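Local coordinates for FrpC operon protein (Neisseria meningitidis, PDB 5EDF), which binds the RTX protein FrpC and is iron-regulated and putatively involved in adhesion, its precise role being unknown, at residues Asn159-Thr164 / Gly210-Val215. Sequence-based numbering, arbitrary orientation. Where two conformers were deposited one is given.
Sequences NPAIIT and GYHQQV
His212 reaches from helix 205-224 to strand 161-167 and sets its imidazole against the methyl of Ala161. CG lies anti to the backbone N (chi1 -170°), which carries the ring out from the helix toward the strand. The Ala161 methyl comes up obliquely to the NE2-CD2 side of the ring, with CB 3.6 Å from NE2 and 3.8 Å from CD2 of His212. Ile163, two residues along the strand and pointing the same way, meets the base of the same side chain: its CD1 lies 4.2 Å from CB of His212, a looser, purely aliphatic touch.

The polar link is made through water. A water molecule sits in the ring plane at the imidazole edge, 2.8 Å from His212 NE2, and lies 2.8 Å from Asn159 O, a carbonyl it can donate to, though with more acceptors nearby than it has protons. The same carbonyl, in the turn leading into the strand, accepts a bond from Lys155 NZ. At the other ring nitrogen, His212 ND1 is hydrogen-bonded to Tyr193 OH, so bonds at both nitrogens fix the rotation of the buried ring, while Val182 and Ser184 of the adjoining strand 178-186 also touch the side chain. Ile162, whose side chain leaves from the opposite side of the strand, belongs to the azide pocket instead. This is alpha/beta layer packing, in which the C-terminal helix lies against one face of the large antiparallel sheet of FrpD.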
loop_
_atom_site.group_PDB
_atom_site.type_symbol
_atom_site.label_atom_id
_atom_site.label_comp_id
_atom_site.label_asym_id
_atom_site.label_seq_id
_atom_site.Cartn_x
_atom_site.Cartn_y
_atom_site.Cartn_z
ATOM N N ASN A 159 1.668 -3.354 -15.727
ATOM C CA ASN A 159 1.489 -3.311 -14.309
ATOM C C ASN A 159 0.214 -2.501 -13.942
ATOM O O ASN A 159 0.297 -1.389 -13.406
ATOM C CB ASN A 159 2.750 -2.724 -13.652
ATOM C CG ASN A 159 3.930 -3.672 -13.687
ATOM O OD1 ASN A 159 3.773 -4.877 -13.799
ATOM N ND2 ASN A 159 5.123 -3.121 -13.560
ATOM N N PRO A 160 -0.970 -3.083 -14.195
ATOM C CA PRO A 160 -2.180 -2.321 -14.025
ATOM C C PRO A 160 -2.488 -2.009 -12.543
ATOM O O PRO A 160 -1.960 -2.639 -11.620
ATOM C CB PRO A 160 -3.259 -3.236 -14.594
ATOM C CG PRO A 160 -2.732 -4.553 -14.449
ATOM C CD PRO A 160 -1.252 -4.406 -14.759
ATOM N N ALA A 161 -3.360 -1.042 -12.311
ATOM C CA ALA A 161 -3.723 -0.646 -10.966
ATOM C C ALA A 161 -5.087 -0.011 -10.991
ATOM O O ALA A 161 -5.459 0.653 -11.983
ATOM C CB ALA A 161 -2.712 0.358 -10.401
ATOM N N ILE A 162 -5.840 -0.157 -9.906
ATOM C CA ILE A 162 -7.071 0.572 -9.712
ATOM C C ILE A 162 -7.042 1.212 -8.327
ATOM O O ILE A 162 -6.894 0.513 -7.300
ATOM C CB ILE A 162 -8.346 -0.286 -9.949
ATOM C CG1 ILE A 162 -9.605 0.510 -9.582
ATOM C CG2 ILE A 162 -8.272 -1.578 -9.173
ATOM C CD1 ILE A 162 -10.893 0.031 -10.259
ATOM N N ILE A 163 -7.142 2.549 -8.293
ATOM C CA ILE A 163 -7.120 3.342 -7.088
ATOM C C ILE A 163 -8.542 3.881 -6.913
ATOM O O ILE A 163 -9.107 4.489 -7.817
ATOM C CB ILE A 163 -6.156 4.525 -7.219
ATOM C CG1 ILE A 163 -4.735 4.068 -7.528
ATOM C CG2 ILE A 163 -6.240 5.398 -5.921
ATOM C CD1 ILE A 163 -3.726 5.236 -7.827
ATOM N N THR A 164 -9.164 3.611 -5.762
ATOM C CA THR A 164 -10.536 4.076 -5.462
ATOM C C THR A 164 -10.494 4.954 -4.236
ATOM O O THR A 164 -9.947 4.589 -3.215
ATOM C CB THR A 164 -11.488 2.912 -5.226
ATOM O OG1 THR A 164 -11.378 1.951 -6.274
ATOM C CG2 THR A 164 -12.957 3.383 -5.131
ATOM N N GLY A 210 1.055 9.393 -6.969
ATOM C CA GLY A 210 2.404 9.497 -6.442
ATOM C C GLY A 210 2.716 8.378 -5.471
ATOM O O GLY A 210 3.805 7.799 -5.505
ATOM N N TYR A 211 1.787 8.102 -4.574
ATOM C CA TYR A 211 1.968 7.020 -3.595
ATOM C C TYR A 211 2.143 5.716 -4.350
ATOM O O TYR A 211 3.081 4.948 -4.041
ATOM C CB TYR A 211 0.767 7.016 -2.642
ATOM C CG TYR A 211 0.896 6.111 -1.421
ATOM C CD1 TYR A 211 0.862 6.632 -0.155
ATOM C CD2 TYR A 211 1.037 4.733 -1.567
ATOM C CE1 TYR A 211 0.955 5.816 0.962
ATOM C CE2 TYR A 211 1.146 3.922 -0.461
ATOM C CZ TYR A 211 1.111 4.458 0.810
ATOM O OH TYR A 211 1.230 3.566 1.880
ATOM N N HIS A 212 1.264 5.440 -5.300
ATOM C CA HIS A 212 1.363 4.180 -6.006
ATOM C C HIS A 212 2.646 4.041 -6.794
ATOM O O HIS A 212 3.231 2.956 -6.816
ATOM C CB HIS A 212 0.149 3.906 -6.887
ATOM C CG HIS A 212 0.162 2.524 -7.405
ATOM N ND1 HIS A 212 0.171 1.433 -6.550
ATOM C CD2 HIS A 212 0.243 2.028 -8.656
ATOM C CE1 HIS A 212 0.288 0.336 -7.261
ATOM N NE2 HIS A 212 0.317 0.662 -8.549
ATOM N N GLN A 213 3.127 5.126 -7.393
ATOM C CA GLN A 213 4.395 5.075 -8.097
ATOM C C GLN A 213 5.515 4.696 -7.131
ATOM O O GLN A 213 6.434 3.948 -7.487
ATOM C CB GLN A 213 4.696 6.423 -8.776
ATOM C CG GLN A 213 3.801 6.711 -9.945
ATOM C CD GLN A 213 3.935 8.134 -10.493
ATOM O OE1 GLN A 213 4.319 9.059 -9.787
ATOM N NE2 GLN A 213 3.556 8.306 -11.733
ATOM N N GLN A 214 5.472 5.220 -5.905
ATOM C CA GLN A 214 6.461 4.853 -4.902
ATOM C C GLN A 214 6.361 3.369 -4.527
ATOM O O GLN A 214 7.360 2.708 -4.380
ATOM C CB GLN A 214 6.331 5.748 -3.673
ATOM C CG GLN A 214 6.682 7.212 -3.990
ATOM C CD GLN A 214 6.176 8.151 -2.927
ATOM O OE1 GLN A 214 6.051 7.772 -1.764
ATOM N NE2 GLN A 214 5.865 9.376 -3.313
ATOM N N VAL A 215 5.139 2.843 -4.435
ATOM C CA VAL A 215 4.924 1.429 -4.125
ATOM C C VAL A 215 5.477 0.566 -5.259
ATOM O O VAL A 215 6.137 -0.436 -4.996
ATOM C CB VAL A 215 3.455 1.124 -3.864
ATOM C CG1 VAL A 215 3.250 -0.371 -3.739
ATOM C CG2 VAL A 215 2.997 1.833 -2.620
HETATM O O HOH W 1 0.889 -1.072 -10.683
#